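Local atomic coordinates of minor fimbrium anchoring subunit Mfa2 (PDB entry 5NFI), a protein that fixes the minor (Mfa1) fimbriae of Porphyromonas gingivalis in the outer membrane by interacting with Mfa1, and regulates fimbrial length. Residues 25-31 and 68-74; 74-80 and 94-98; 140-145 and 244-250; 166-170 and 202-206; 183-187 and 199-203. One frame throughout, in Å; residues are numbered along the deposited sequence.

Contact 1 (25-31 and 68-74); sequences VARLNVY and IFAWGNI
Strands 28-31 and 68-72 run antiparallel, 168° between directions and 4.7 Å between axes; just beyond, Asn73 takes a left-handed backbone (phi/psi 65/41). Ahead of the first strand, Ala26 N donates to Asn73 OD1 (2.8 Å), a side-chain acceptor serving an amide before the pairing with 68-72 begins. Arg27 O accepts from Asn73 N (3.1 Å), while the arginine (chi1 p) reaches a salt bridge with Glu46, with a weak bond from Arg27 NH1 to Asn29 OD1 at 2.8 Å. Leu28 faces Gly72 in a non-hydrogen-bonded pair; glycine suits the spot because a CB would crowd Val25. Asn29 and Trp71 form a hydrogen-bonded pair, Asn29 N to Trp71 O and Trp71 N to Asn29 O both 2.9 Å. Val30, opposite Ala70, sets CG1 3.6 Å from Ile68 CG2. Tyr31 N to Phe69 O and Phe69 N to Tyr31 O are again 2.9 Å. Strands 39-45 and 113-122 extend the sheet, while Leu28, Val30, Ile68 and Ala70 pack on strand 3-10, as in a transthyretin-like beta sandwich.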
# COMPACT_ATOMS: atom_id res chain seq x y z
N VAL A 25 1.34 9.11 10.56
CA VAL A 25 -0.10 8.91 10.65
C VAL A 25 -0.77 10.12 11.26
O VAL A 25 -0.61 10.36 12.44
CB VAL A 25 -0.44 7.68 11.47
CG1 VAL A 25 -1.95 7.51 11.56
CG2 VAL A 25 0.22 6.45 10.83
N ALA A 26 -1.50 10.89 10.45
CA ALA A 26 -2.08 12.17 10.90
C ALA A 26 -3.59 12.12 11.11
O ALA A 26 -4.15 13.02 11.73
CB ALA A 26 -1.76 13.28 9.92
N ARG A 27 -4.24 11.10 10.59
CA ARG A 27 -5.67 10.98 10.77
C ARG A 27 -6.09 9.53 10.66
O ARG A 27 -5.33 8.71 10.19
CB ARG A 27 -6.40 11.85 9.75
CG ARG A 27 -6.27 11.39 8.32
CD ARG A 27 -6.91 12.38 7.36
NE ARG A 27 -8.31 12.67 7.66
CZ ARG A 27 -9.33 11.84 7.44
NH1 ARG A 27 -9.14 10.63 6.93
NH2 ARG A 27 -10.56 12.22 7.75
N LEU A 28 -7.29 9.21 11.13
CA LEU A 28 -7.73 7.83 11.25
C LEU A 28 -9.19 7.66 10.83
O LEU A 28 -10.02 8.53 11.07
CB LEU A 28 -7.55 7.31 12.69
CG LEU A 28 -6.13 6.99 13.15
CD1 LEU A 28 -6.10 6.78 14.64
CD2 LEU A 28 -5.53 5.77 12.41
N ASN A 29 -9.48 6.54 10.19
CA ASN A 29 -10.83 6.09 9.93
C ASN A 29 -10.91 4.69 10.54
O ASN A 29 -10.30 3.74 10.04
CB ASN A 29 -11.15 6.06 8.43
CG ASN A 29 -11.17 7.45 7.79
OD1 ASN A 29 -10.14 8.09 7.60
ND2 ASN A 29 -12.35 7.89 7.39
N VAL A 30 -11.64 4.55 11.64
CA VAL A 30 -11.69 3.29 12.36
C VAL A 30 -13.11 2.73 12.36
O VAL A 30 -14.06 3.40 12.77
CB VAL A 30 -11.20 3.48 13.80
CG1 VAL A 30 -11.05 2.14 14.48
CG2 VAL A 30 -9.87 4.19 13.79
N TYR A 31 -13.24 1.50 11.87
CA TYR A 31 -14.53 0.85 11.70
C TYR A 31 -14.64 -0.37 12.59
O TYR A 31 -13.64 -1.04 12.87
CB TYR A 31 -14.76 0.46 10.23
CG TYR A 31 -14.59 1.62 9.29
CD1 TYR A 31 -15.62 2.53 9.11
CD2 TYR A 31 -13.40 1.83 8.61
CE1 TYR A 31 -15.48 3.60 8.28
CE2 TYR A 31 -13.24 2.91 7.77
CZ TYR A 31 -14.29 3.79 7.61
OH TYR A 31 -14.17 4.89 6.79
N ILE A 68 -11.89 -4.61 14.61
CA ILE A 68 -11.74 -3.23 14.22
C ILE A 68 -10.78 -3.13 13.03
O ILE A 68 -9.70 -3.73 13.04
CB ILE A 68 -11.27 -2.39 15.40
CG1 ILE A 68 -12.49 -1.76 16.07
CG2 ILE A 68 -10.29 -1.32 14.96
CD1 ILE A 68 -12.24 -1.22 17.44
N PHE A 69 -11.19 -2.39 12.00
CA PHE A 69 -10.32 -2.11 10.86
C PHE A 69 -9.91 -0.64 10.92
O PHE A 69 -10.74 0.24 11.15
CB PHE A 69 -11.03 -2.43 9.54
CG PHE A 69 -11.54 -3.85 9.45
CD1 PHE A 69 -10.83 -4.90 10.01
CD2 PHE A 69 -12.74 -4.13 8.81
CE1 PHE A 69 -11.29 -6.20 9.93
CE2 PHE A 69 -13.20 -5.43 8.73
CZ PHE A 69 -12.47 -6.47 9.29
N ALA A 70 -8.63 -0.37 10.73
CA ALA A 70 -8.19 1.02 10.87
C ALA A 70 -7.39 1.51 9.67
O ALA A 70 -6.48 0.83 9.16
CB ALA A 70 -7.39 1.19 12.16
N TRP A 71 -7.71 2.72 9.24
CA TRP A 71 -7.05 3.29 8.09
C TRP A 71 -6.42 4.61 8.43
O TRP A 71 -7.07 5.48 9.02
CB TRP A 71 -8.05 3.46 6.95
CG TRP A 71 -8.51 2.15 6.38
CD1 TRP A 71 -9.61 1.44 6.76
CD2 TRP A 71 -7.89 1.41 5.32
NE1 TRP A 71 -9.72 0.29 5.99
CE2 TRP A 71 -8.67 0.25 5.11
CE3 TRP A 71 -6.75 1.61 4.54
CZ2 TRP A 71 -8.35 -0.69 4.13
CZ3 TRP A 71 -6.43 0.66 3.57
CH2 TRP A 71 -7.23 -0.47 3.37
N GLY A 72 -5.16 4.76 8.06
CA GLY A 72 -4.40 5.95 8.37
C GLY A 72 -4.15 6.76 7.14
O GLY A 72 -3.69 6.23 6.12
N ASN A 73 -4.46 8.05 7.25
CA ASN A 73 -4.27 9.04 6.19
C ASN A 73 -5.13 8.80 4.96
O ASN A 73 -4.67 8.97 3.84
CB ASN A 73 -2.81 9.11 5.79
CG ASN A 73 -1.91 9.39 6.96
OD1 ASN A 73 -2.32 10.02 7.94
ND2 ASN A 73 -0.67 8.91 6.87
N ILE A 74 -6.38 8.41 5.16
CA ILE A 74 -7.34 8.46 4.08
C ILE A 74 -7.54 9.91 3.65
O ILE A 74 -7.82 10.79 4.46
CB ILE A 74 -8.67 7.84 4.48
CG1 ILE A 74 -8.56 6.31 4.45
CG2 ILE A 74 -9.77 8.31 3.56
CD1 ILE A 74 -9.84 5.62 4.80

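Contact 2 (74-80 and 94-98); sequences IDDHYNI and LMRLK
Lys98 loses the most surface here: its long, largely extended side chain lies along 76-79, NZ donating to Asp76 O at 2.7 Å and CE passing 3.1 Å from Asn79 OD1, while Lys98 N bonds His77 O at 2.7 Å. A flexible aliphatic chain with a charged tip suits this partly open edge, where the type I turn from Asp75 to Tyr78 presents its carbonyls. Asn79 pairs with Arg96 (Asn79 N to Arg96 O 2.9 Å, Arg96 N to Asn79 O 3.0 Å), flanked by the non-hydrogen-bonded pairs Tyr78-Leu97 and Ile80-Met95. Strand 78-80 thus pairs antiparallel with 94-97, part of the strand that joins the other members of a small four-stranded sheet, at 150° with axes 4.5 Å apart; Leu94 and Met95 both face Tyr170, a classic beta bulge. Tyr78 (chi1 m) turns its ring inward for a Met-aromatic contact, the selenium SE of selenomethionine Met95 lying 4.5 Å from the Tyr78 ring centroid, over its face. Tyr78 CE1 also touches Met95 CE (3.5 Å) and Leu97 CD1 (3.7 Å).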
# COMPACT_ATOMS: atom_id res chain seq x y z
N ILE A 74 -6.38 8.41 5.16
CA ILE A 74 -7.34 8.46 4.08
C ILE A 74 -7.54 9.91 3.65
O ILE A 74 -7.82 10.79 4.46
CB ILE A 74 -8.67 7.84 4.48
CG1 ILE A 74 -8.56 6.31 4.45
CG2 ILE A 74 -9.77 8.31 3.56
CD1 ILE A 74 -9.84 5.62 4.80
N ASP A 75 -7.40 10.14 2.35
CA ASP A 75 -7.14 11.46 1.79
C ASP A 75 -8.19 11.74 0.72
O ASP A 75 -9.01 10.88 0.44
CB ASP A 75 -5.72 11.48 1.18
CG ASP A 75 -4.94 12.72 1.56
OD1 ASP A 75 -5.50 13.83 1.50
OD2 ASP A 75 -3.76 12.58 1.94
N ASP A 76 -8.14 12.92 0.12
CA ASP A 76 -8.99 13.20 -1.03
C ASP A 76 -8.35 12.70 -2.35
O ASP A 76 -8.85 13.00 -3.44
CB ASP A 76 -9.34 14.69 -1.12
CG ASP A 76 -8.14 15.60 -0.88
OD1 ASP A 76 -6.99 15.13 -1.05
OD2 ASP A 76 -8.35 16.79 -0.54
N HIS A 77 -7.26 11.94 -2.23
CA HIS A 77 -6.71 11.18 -3.36
C HIS A 77 -7.55 9.94 -3.62
O HIS A 77 -7.31 9.21 -4.59
CB HIS A 77 -5.26 10.73 -3.12
CG HIS A 77 -4.26 11.83 -3.03
ND1 HIS A 77 -4.26 12.91 -3.88
CD2 HIS A 77 -3.21 12.01 -2.19
CE1 HIS A 77 -3.25 13.71 -3.57
NE2 HIS A 77 -2.60 13.19 -2.55
N TYR A 78 -8.52 9.69 -2.73
CA TYR A 78 -9.33 8.47 -2.82
C TYR A 78 -10.81 8.73 -3.01
O TYR A 78 -11.37 9.63 -2.40
CB TYR A 78 -9.12 7.61 -1.58
CG TYR A 78 -7.67 7.26 -1.33
CD1 TYR A 78 -7.07 6.15 -1.95
CD2 TYR A 78 -6.89 8.07 -0.50
CE1 TYR A 78 -5.73 5.84 -1.73
CE2 TYR A 78 -5.56 7.77 -0.28
CZ TYR A 78 -4.98 6.66 -0.89
OH TYR A 78 -3.65 6.38 -0.64
N ASN A 79 -11.44 7.94 -3.87
CA ASN A 79 -12.89 7.85 -4.00
C ASN A 79 -13.44 6.87 -2.97
O ASN A 79 -13.25 5.66 -3.09
CB ASN A 79 -13.30 7.39 -5.40
CG ASN A 79 -13.02 8.43 -6.48
OD1 ASN A 79 -13.14 9.63 -6.26
ND2 ASN A 79 -12.66 7.96 -7.66
N ILE A 80 -14.15 7.40 -1.98
CA ILE A 80 -14.70 6.60 -0.90
C ILE A 80 -16.11 6.07 -1.22
O ILE A 80 -17.00 6.83 -1.57
CB ILE A 80 -14.76 7.41 0.42
CG1 ILE A 80 -13.43 8.13 0.68
CG2 ILE A 80 -15.20 6.53 1.57
CD1 ILE A 80 -12.26 7.21 0.87
N LEU A 94 -14.09 -0.23 0.23
CA LEU A 94 -14.06 1.05 0.92
C LEU A 94 -13.60 2.21 0.02
O LEU A 94 -14.11 3.33 0.12
CB LEU A 94 -13.14 0.95 2.13
CG LEU A 94 -12.86 2.23 2.89
CD1 LEU A 94 -14.18 2.90 3.30
CD2 LEU A 94 -12.00 1.92 4.10
N MSE A 95 -12.69 1.91 -0.90
CA MSE A 95 -11.72 2.89 -1.36
C MSE A 95 -11.20 2.59 -2.75
O MSE A 95 -10.83 1.45 -3.03
CB MSE A 95 -10.55 2.87 -0.40
CG MSE A 95 -9.79 4.13 -0.15
SE MSE A 95 -8.32 3.50 1.00
CE MSE A 95 -7.08 2.90 -0.39
N ARG A 96 -11.14 3.60 -3.62
CA ARG A 96 -10.43 3.46 -4.88
C ARG A 96 -9.51 4.64 -5.11
O ARG A 96 -9.94 5.78 -4.98
CB ARG A 96 -11.41 3.34 -6.05
CG ARG A 96 -12.10 2.00 -6.10
CD ARG A 96 -13.02 1.90 -7.28
NE ARG A 96 -14.00 0.83 -7.11
CZ ARG A 96 -13.70 -0.47 -7.15
NH1 ARG A 96 -12.45 -0.86 -7.34
NH2 ARG A 96 -14.66 -1.37 -6.98
N LEU A 97 -8.25 4.38 -5.46
CA LEU A 97 -7.35 5.48 -5.75
C LEU A 97 -7.90 6.30 -6.91
O LEU A 97 -8.32 5.75 -7.93
CB LEU A 97 -5.95 4.98 -6.07
CG LEU A 97 -4.92 6.10 -6.29
CD1 LEU A 97 -4.91 7.05 -5.12
CD2 LEU A 97 -3.52 5.51 -6.49
N LYS A 98 -7.95 7.62 -6.74
CA LYS A 98 -8.52 8.45 -7.79
C LYS A 98 -7.67 8.30 -9.04
O LYS A 98 -6.45 8.25 -8.97
CB LYS A 98 -8.61 9.92 -7.38
CG LYS A 98 -9.97 10.29 -6.85
CD LYS A 98 -9.93 11.62 -6.15
CE LYS A 98 -11.23 11.88 -5.40
NZ LYS A 98 -11.23 13.24 -4.78

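Contact 3 (140-145 and 244-250); sequences REYTNR and LRCINDF
Parallel backbone pairing begins at the end of the two segments: Arg145 N donates to Asn248 O and Phe250 N to Arg145 O, each 2.8 Å, so that Arg145 bridges Asp249 with their CA atoms 4.8 Å apart. Before this point the chains diverge, and side chains fill the gap, bonding largely to main-chain carbonyls. Arg140 (chi1 t) points across, its NH2 donating to Ile247 O at 2.9 Å and weakly to Leu244 O at 2.7 Å, and its NH1 reaching Asn248 OD1 at 2.5 Å. A guanidinium, with several N-H donors in one plane, suits this cluster of acceptors. Asn248 answers from the other segment, ND2 donating to Glu141 O (3.2 Å) and Thr143 O (2.9 Å), carbonyls at the break at 142-143 in strand 133-151. That long strand here accepts strand 249-258 as a parallel neighbour within the mixed sheet; the Cys246-Cys15 disulfide ties the incoming 244-248 loop to the N-terminal part of the chain. Ionic contacts form a network with Arg145 between two carboxylates: Arg145 NH1 lies 2.9 Å from Asp249 OD1, Arg145 NE 3.1 Å from Asp249 OD2, and Arg145 NH2 2.8 Å from Glu141 OE2. Thr143 OG1 adds a 2.7 Å hydrogen bond to the same Glu141 OE2.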
# COMPACT_ATOMS: atom_id res chain seq x y z
N ARG A 140 0.35 -1.15 9.44
CA ARG A 140 1.31 -1.47 8.42
C ARG A 140 1.17 -0.48 7.28
O ARG A 140 0.05 -0.19 6.84
CB ARG A 140 1.09 -2.89 7.91
CG ARG A 140 1.92 -3.27 6.68
CD ARG A 140 3.41 -3.47 6.97
NE ARG A 140 4.09 -3.79 5.72
CZ ARG A 140 5.14 -3.12 5.23
NH1 ARG A 140 5.68 -2.13 5.92
NH2 ARG A 140 5.66 -3.47 4.07
N GLU A 141 2.29 0.05 6.79
CA GLU A 141 2.26 0.97 5.67
C GLU A 141 2.01 0.23 4.38
O GLU A 141 2.64 -0.80 4.12
CB GLU A 141 3.55 1.78 5.57
CG GLU A 141 3.46 2.83 4.48
CD GLU A 141 4.72 3.63 4.31
OE1 GLU A 141 5.67 3.41 5.11
OE2 GLU A 141 4.76 4.48 3.38
N TYR A 142 1.09 0.76 3.57
CA TYR A 142 0.67 0.17 2.31
C TYR A 142 1.27 0.91 1.10
O TYR A 142 1.38 0.33 0.03
CB TYR A 142 -0.85 0.21 2.17
CG TYR A 142 -1.58 -1.00 2.70
CD1 TYR A 142 -1.00 -1.86 3.63
CD2 TYR A 142 -2.87 -1.30 2.26
CE1 TYR A 142 -1.68 -2.97 4.10
CE2 TYR A 142 -3.55 -2.39 2.72
CZ TYR A 142 -2.95 -3.22 3.63
OH TYR A 142 -3.65 -4.32 4.08
N THR A 143 1.60 2.19 1.28
CA THR A 143 2.35 2.92 0.26
C THR A 143 3.78 2.36 0.13
O THR A 143 4.39 1.87 1.10
CB THR A 143 2.44 4.42 0.53
OG1 THR A 143 2.44 4.65 1.95
CG2 THR A 143 1.30 5.20 -0.13
N ASN A 144 4.29 2.42 -1.09
CA ASN A 144 5.64 1.99 -1.39
C ASN A 144 6.26 3.02 -2.28
O ASN A 144 5.63 3.49 -3.21
CB ASN A 144 5.66 0.64 -2.08
CG ASN A 144 5.20 -0.46 -1.18
OD1 ASN A 144 5.95 -0.92 -0.32
ND2 ASN A 144 3.97 -0.93 -1.39
N ARG A 145 7.49 3.38 -1.97
CA ARG A 145 8.25 4.31 -2.77
C ARG A 145 9.25 3.51 -3.57
O ARG A 145 10.07 2.79 -3.02
CB ARG A 145 8.95 5.35 -1.88
CG ARG A 145 7.98 6.28 -1.17
CD ARG A 145 8.60 6.87 0.08
NE ARG A 145 8.79 5.85 1.11
CZ ARG A 145 7.83 5.43 1.94
NH1 ARG A 145 8.10 4.48 2.84
NH2 ARG A 145 6.61 5.95 1.88
N LEU A 244 8.72 -8.04 1.36
CA LEU A 244 7.70 -7.01 1.13
C LEU A 244 6.90 -6.67 2.38
O LEU A 244 6.29 -5.61 2.47
CB LEU A 244 6.73 -7.47 0.05
CG LEU A 244 7.28 -7.78 -1.32
CD1 LEU A 244 6.16 -8.24 -2.21
CD2 LEU A 244 7.94 -6.54 -1.87
N ARG A 245 6.87 -7.58 3.35
CA ARG A 245 6.04 -7.38 4.52
C ARG A 245 6.77 -6.60 5.60
O ARG A 245 6.21 -6.33 6.65
CB ARG A 245 5.53 -8.72 5.07
CG ARG A 245 5.06 -9.71 3.99
CD ARG A 245 4.21 -9.04 2.86
NE ARG A 245 3.37 -7.93 3.32
CZ ARG A 245 2.79 -7.05 2.51
NH1 ARG A 245 2.98 -7.12 1.20
NH2 ARG A 245 2.04 -6.08 3.01
N CYS A 246 8.00 -6.17 5.32
CA CYS A 246 8.77 -5.38 6.29
C CYS A 246 9.33 -4.12 5.67
O CYS A 246 9.81 -3.24 6.38
CB CYS A 246 9.92 -6.20 6.88
SG CYS A 246 9.43 -7.72 7.70
N ILE A 247 9.28 -4.03 4.35
CA ILE A 247 9.96 -2.94 3.64
C ILE A 247 8.99 -2.14 2.78
O ILE A 247 7.93 -2.64 2.40
CB ILE A 247 11.12 -3.50 2.78
CG1 ILE A 247 12.15 -2.42 2.49
CG2 ILE A 247 10.61 -4.13 1.51
CD1 ILE A 247 12.85 -1.93 3.74
N ASN A 248 9.33 -0.89 2.47
CA ASN A 248 8.45 -0.01 1.67
C ASN A 248 9.19 0.92 0.71
O ASN A 248 8.60 1.84 0.14
CB ASN A 248 7.56 0.83 2.59
CG ASN A 248 6.59 -0.02 3.38
OD1 ASN A 248 6.87 -0.42 4.51
ND2 ASN A 248 5.45 -0.31 2.78
N ASP A 249 10.49 0.69 0.54
CA ASP A 249 11.29 1.50 -0.36
C ASP A 249 12.11 0.60 -1.26
O ASP A 249 12.77 -0.33 -0.79
CB ASP A 249 12.18 2.45 0.42
CG ASP A 249 11.41 3.62 0.96
OD1 ASP A 249 10.57 3.39 1.85
OD2 ASP A 249 11.62 4.77 0.50
N PHE A 250 12.07 0.86 -2.55
CA PHE A 250 12.67 -0.07 -3.49
C PHE A 250 13.56 0.65 -4.50
O PHE A 250 13.07 1.39 -5.35
CB PHE A 250 11.57 -0.87 -4.21
CG PHE A 250 10.77 -1.75 -3.29
CD1 PHE A 250 9.65 -1.26 -2.62
CD2 PHE A 250 11.14 -3.08 -3.09
CE1 PHE A 250 8.91 -2.07 -1.77
CE2 PHE A 250 10.41 -3.90 -2.23
CZ PHE A 250 9.29 -3.39 -1.56

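Contact 4 (166-170 and 202-206); sequences SNGSY and TLKLE
This is a buried, mainly polar contact between the start of a short strand with its lead-in and a loop, its centre about 5 Å from the centre of the chain, made by side-chain hydrogen bonds, two of the three to main-chain atoms, without strand pairing. Asn167, with chi1 p, points its amide at 202-206: ND2 donates to Thr202 OG1 at 3.0 Å and to Lys204 O at 2.8 Å. Its OD1 accepts from Tyr184, so both ends of the amide are used, which is why asparagine is at home in so enclosed a place. The segments belong to different sheets. Residues 169-170 begin strand 169-171 of the small antiparallel sheet, whereas 202-206 leave strand 196-202 of the large mixed one, the chain departing from regular strand geometry at Leu203 (phi/psi -94/-137). Tyr170 (chi1 m) closes the gap from the other end; its OH accepts from Lys204 N at 2.9 Å and donates to Asn167 O at 2.7 Å, tying its own segment together as well. The ring carbons make an apolar contact, Tyr170 CE1 lying 3.8 Å from Leu203 CD1.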
# COMPACT_ATOMS: atom_id res chain seq x y z
N SER A 166 -2.64 -3.53 -10.24
CA SER A 166 -4.04 -3.57 -9.82
C SER A 166 -4.14 -3.46 -8.31
O SER A 166 -4.67 -4.36 -7.65
CB SER A 166 -4.71 -4.86 -10.29
OG SER A 166 -4.76 -4.90 -11.71
N ASN A 167 -3.63 -2.36 -7.77
CA ASN A 167 -3.60 -2.17 -6.32
C ASN A 167 -4.19 -0.82 -5.84
O ASN A 167 -3.70 -0.26 -4.85
CB ASN A 167 -2.16 -2.32 -5.82
CG ASN A 167 -1.25 -1.23 -6.33
OD1 ASN A 167 -1.56 -0.58 -7.32
ND2 ASN A 167 -0.12 -1.02 -5.66
N GLY A 168 -5.21 -0.31 -6.51
CA GLY A 168 -5.76 0.99 -6.15
C GLY A 168 -7.09 0.92 -5.43
O GLY A 168 -7.73 1.93 -5.15
N SER A 169 -7.52 -0.30 -5.12
CA SER A 169 -8.82 -0.51 -4.53
C SER A 169 -8.74 -1.44 -3.33
O SER A 169 -8.15 -2.52 -3.42
CB SER A 169 -9.78 -1.07 -5.56
OG SER A 169 -9.88 -0.17 -6.64
N TYR A 170 -9.32 -1.02 -2.21
CA TYR A 170 -9.20 -1.83 -1.01
C TYR A 170 -10.55 -2.06 -0.33
O TYR A 170 -11.40 -1.16 -0.29
CB TYR A 170 -8.20 -1.18 -0.05
CG TYR A 170 -6.81 -1.19 -0.63
CD1 TYR A 170 -6.45 -0.27 -1.61
CD2 TYR A 170 -5.87 -2.13 -0.23
CE1 TYR A 170 -5.18 -0.28 -2.19
CE2 TYR A 170 -4.59 -2.15 -0.81
CZ TYR A 170 -4.26 -1.21 -1.79
OH TYR A 170 -3.02 -1.19 -2.37
N THR A 202 3.49 4.07 -5.12
CA THR A 202 2.37 3.21 -5.43
C THR A 202 1.77 2.71 -4.12
O THR A 202 2.29 3.00 -3.05
CB THR A 202 2.79 2.04 -6.34
OG1 THR A 202 1.65 1.23 -6.64
CG2 THR A 202 3.84 1.19 -5.66
N LEU A 203 0.69 1.95 -4.20
CA LEU A 203 0.13 1.43 -2.98
C LEU A 203 0.70 0.04 -2.76
O LEU A 203 1.90 -0.16 -2.93
CB LEU A 203 -1.40 1.46 -3.02
CG LEU A 203 -1.94 2.89 -3.14
CD1 LEU A 203 -3.43 2.91 -3.29
CD2 LEU A 203 -1.52 3.72 -1.93
N LYS A 204 -0.14 -0.91 -2.35
CA LYS A 204 0.35 -2.19 -1.82
C LYS A 204 1.00 -3.06 -2.90
O LYS A 204 0.50 -3.20 -4.01
CB LYS A 204 -0.80 -2.95 -1.15
CG LYS A 204 -0.40 -4.24 -0.45
CD LYS A 204 -0.62 -4.14 1.04
CE LYS A 204 -1.24 -5.41 1.61
NZ LYS A 204 -0.35 -6.61 1.47
N LEU A 205 2.14 -3.64 -2.54
CA LEU A 205 2.84 -4.55 -3.42
C LEU A 205 2.70 -5.97 -2.94
O LEU A 205 3.40 -6.39 -2.03
CB LEU A 205 4.31 -4.18 -3.52
CG LEU A 205 4.54 -2.75 -3.98
CD1 LEU A 205 6.01 -2.42 -3.89
CD2 LEU A 205 4.02 -2.58 -5.38
N GLU A 206 1.81 -6.73 -3.55
CA GLU A 206 1.72 -8.11 -3.18
C GLU A 206 1.35 -8.94 -4.38
O GLU A 206 0.86 -8.44 -5.37
CB GLU A 206 0.70 -8.31 -2.06
CG GLU A 206 -0.75 -8.25 -2.52
CD GLU A 206 -1.72 -8.25 -1.37
OE1 GLU A 206 -2.85 -8.76 -1.55
OE2 GLU A 206 -1.37 -7.74 -0.29

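Contact 5 (183-187 and 199-203); sequences YYPGE and FFTTL
The Tyr184 ring, in the m rotamer about chi1, lies flat against Thr202, whose CB sits 3.8 Å from the Tyr184 ring centroid and almost on the ring normal, a CH-pi contact. Both residues belong to the beta hairpin of strands 182-190 and 196-202, but here the two chains have partly separated and rings fill the space between them. A tyrosine is well matched to that gap: its flat face covers threonine while its hydroxyl runs on to bond Asn167, which also donates to the Thr202 hydroxyl. Tyr184 CD2 passes 3.2 Å from Thr201 O. From the opposite strand Phe200 (chi1 m) inserts its ring against the 184-186 backbone, with Tyr184 O at its edge, 3.2 Å from Phe200 CD2, and Gly186 CA 3.3 Å from Phe200 CE2. Only glycine fits there, since a CB would clash with that ring. Regular antiparallel pairing is reached at the hydrogen-bonded pair Glu187-Phe199, where Phe199 N donates to Glu187 O at 2.9 Å.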
# COMPACT_ATOMS: atom_id res chain seq x y z
N TYR A 183 -1.76 2.77 -13.71
CA TYR A 183 -0.43 3.27 -13.96
C TYR A 183 -0.12 4.35 -12.94
O TYR A 183 -0.96 5.18 -12.63
CB TYR A 183 -0.32 3.79 -15.40
CG TYR A 183 -0.14 2.66 -16.37
CD1 TYR A 183 -1.23 1.98 -16.89
CD2 TYR A 183 1.14 2.23 -16.74
CE1 TYR A 183 -1.06 0.92 -17.78
CE2 TYR A 183 1.32 1.18 -17.62
CZ TYR A 183 0.22 0.52 -18.13
OH TYR A 183 0.41 -0.53 -19.00
N TYR A 184 1.10 4.32 -12.39
CA TYR A 184 1.52 5.36 -11.44
C TYR A 184 2.49 6.38 -12.05
O TYR A 184 3.43 6.00 -12.77
CB TYR A 184 2.13 4.72 -10.20
CG TYR A 184 1.09 4.02 -9.36
CD1 TYR A 184 0.74 2.71 -9.61
CD2 TYR A 184 0.44 4.70 -8.33
CE1 TYR A 184 -0.22 2.08 -8.86
CE2 TYR A 184 -0.51 4.08 -7.57
CZ TYR A 184 -0.84 2.77 -7.83
OH TYR A 184 -1.80 2.14 -7.07
N PRO A 185 2.26 7.67 -11.73
CA PRO A 185 2.96 8.82 -12.31
C PRO A 185 4.45 8.78 -12.04
O PRO A 185 4.88 9.05 -10.92
CB PRO A 185 2.32 10.01 -11.61
CG PRO A 185 1.06 9.50 -11.03
CD PRO A 185 1.32 8.08 -10.69
N GLY A 186 5.23 8.46 -13.07
CA GLY A 186 6.66 8.36 -12.93
C GLY A 186 7.41 9.63 -13.24
O GLY A 186 7.77 9.89 -14.39
N GLU A 187 7.64 10.44 -12.21
CA GLU A 187 8.41 11.66 -12.39
C GLU A 187 9.89 11.29 -12.56
O GLU A 187 10.42 10.43 -11.85
CB GLU A 187 8.18 12.61 -11.21
CG GLU A 187 6.72 13.06 -11.14
CD GLU A 187 6.24 13.73 -12.43
OE1 GLU A 187 6.97 14.59 -12.99
OE2 GLU A 187 5.13 13.39 -12.91
N PHE A 199 10.80 8.04 -10.20
CA PHE A 199 10.30 7.79 -8.85
C PHE A 199 8.77 7.61 -8.82
O PHE A 199 8.02 8.48 -9.27
CB PHE A 199 10.72 8.90 -7.91
CG PHE A 199 10.22 8.72 -6.50
CD1 PHE A 199 10.92 7.94 -5.60
CD2 PHE A 199 9.04 9.32 -6.08
CE1 PHE A 199 10.46 7.77 -4.30
CE2 PHE A 199 8.57 9.15 -4.79
CZ PHE A 199 9.28 8.38 -3.90
N PHE A 200 8.33 6.49 -8.27
CA PHE A 200 6.91 6.17 -8.18
C PHE A 200 6.47 6.04 -6.73
O PHE A 200 7.19 5.49 -5.89
CB PHE A 200 6.59 4.85 -8.90
CG PHE A 200 7.03 4.81 -10.32
CD1 PHE A 200 8.34 4.48 -10.64
CD2 PHE A 200 6.14 5.09 -11.34
CE1 PHE A 200 8.74 4.44 -11.96
CE2 PHE A 200 6.55 5.05 -12.67
CZ PHE A 200 7.84 4.74 -12.98
N THR A 201 5.29 6.54 -6.41
CA THR A 201 4.68 6.16 -5.17
C THR A 201 3.45 5.34 -5.50
O THR A 201 2.49 5.83 -6.10
CB THR A 201 4.30 7.36 -4.29
OG1 THR A 201 5.45 8.17 -4.05
CG2 THR A 201 3.78 6.86 -2.96
N THR A 202 3.49 4.07 -5.12
CA THR A 202 2.37 3.21 -5.43
C THR A 202 1.77 2.71 -4.12
O THR A 202 2.29 3.00 -3.05
CB THR A 202 2.79 2.04 -6.34
OG1 THR A 202 1.65 1.23 -6.64
CG2 THR A 202 3.84 1.19 -5.66
N LEU A 203 0.69 1.95 -4.20
CA LEU A 203 0.13 1.43 -2.98
C LEU A 203 0.70 0.04 -2.76
O LEU A 203 1.90 -0.16 -2.93
CB LEU A 203 -1.40 1.46 -3.02
CG LEU A 203 -1.94 2.89 -3.14
CD1 LEU A 203 -3.43 2.91 -3.29
CD2 LEU A 203 -1.52 3.72 -1.93

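Overall arrangement
From the N terminus, contact 1 closes the first loop, joining 25-31 to 68-74 within the large mixed sheet. Contact 2 follows in series, sharing Ile74, and folds 74-80 onto 94-98 in the small sheet; Trp71 packs on Leu94 and Met95 between them. Contact 3 closes the longest loop, bringing 244-250 back to 140-145. Contacts 4 and 5 are nested inside it and both end on Thr202 and Leu203. Contact 4 adjoins contact 2 through neighbouring strands 93-100 and 169-171, and contacts 3 and 5 through strands 133-151 and 196-202. Contacts 1 and 5, centres about 23 Å apart, lie on opposite sides of the chain's centre, with contact 4 near the middle.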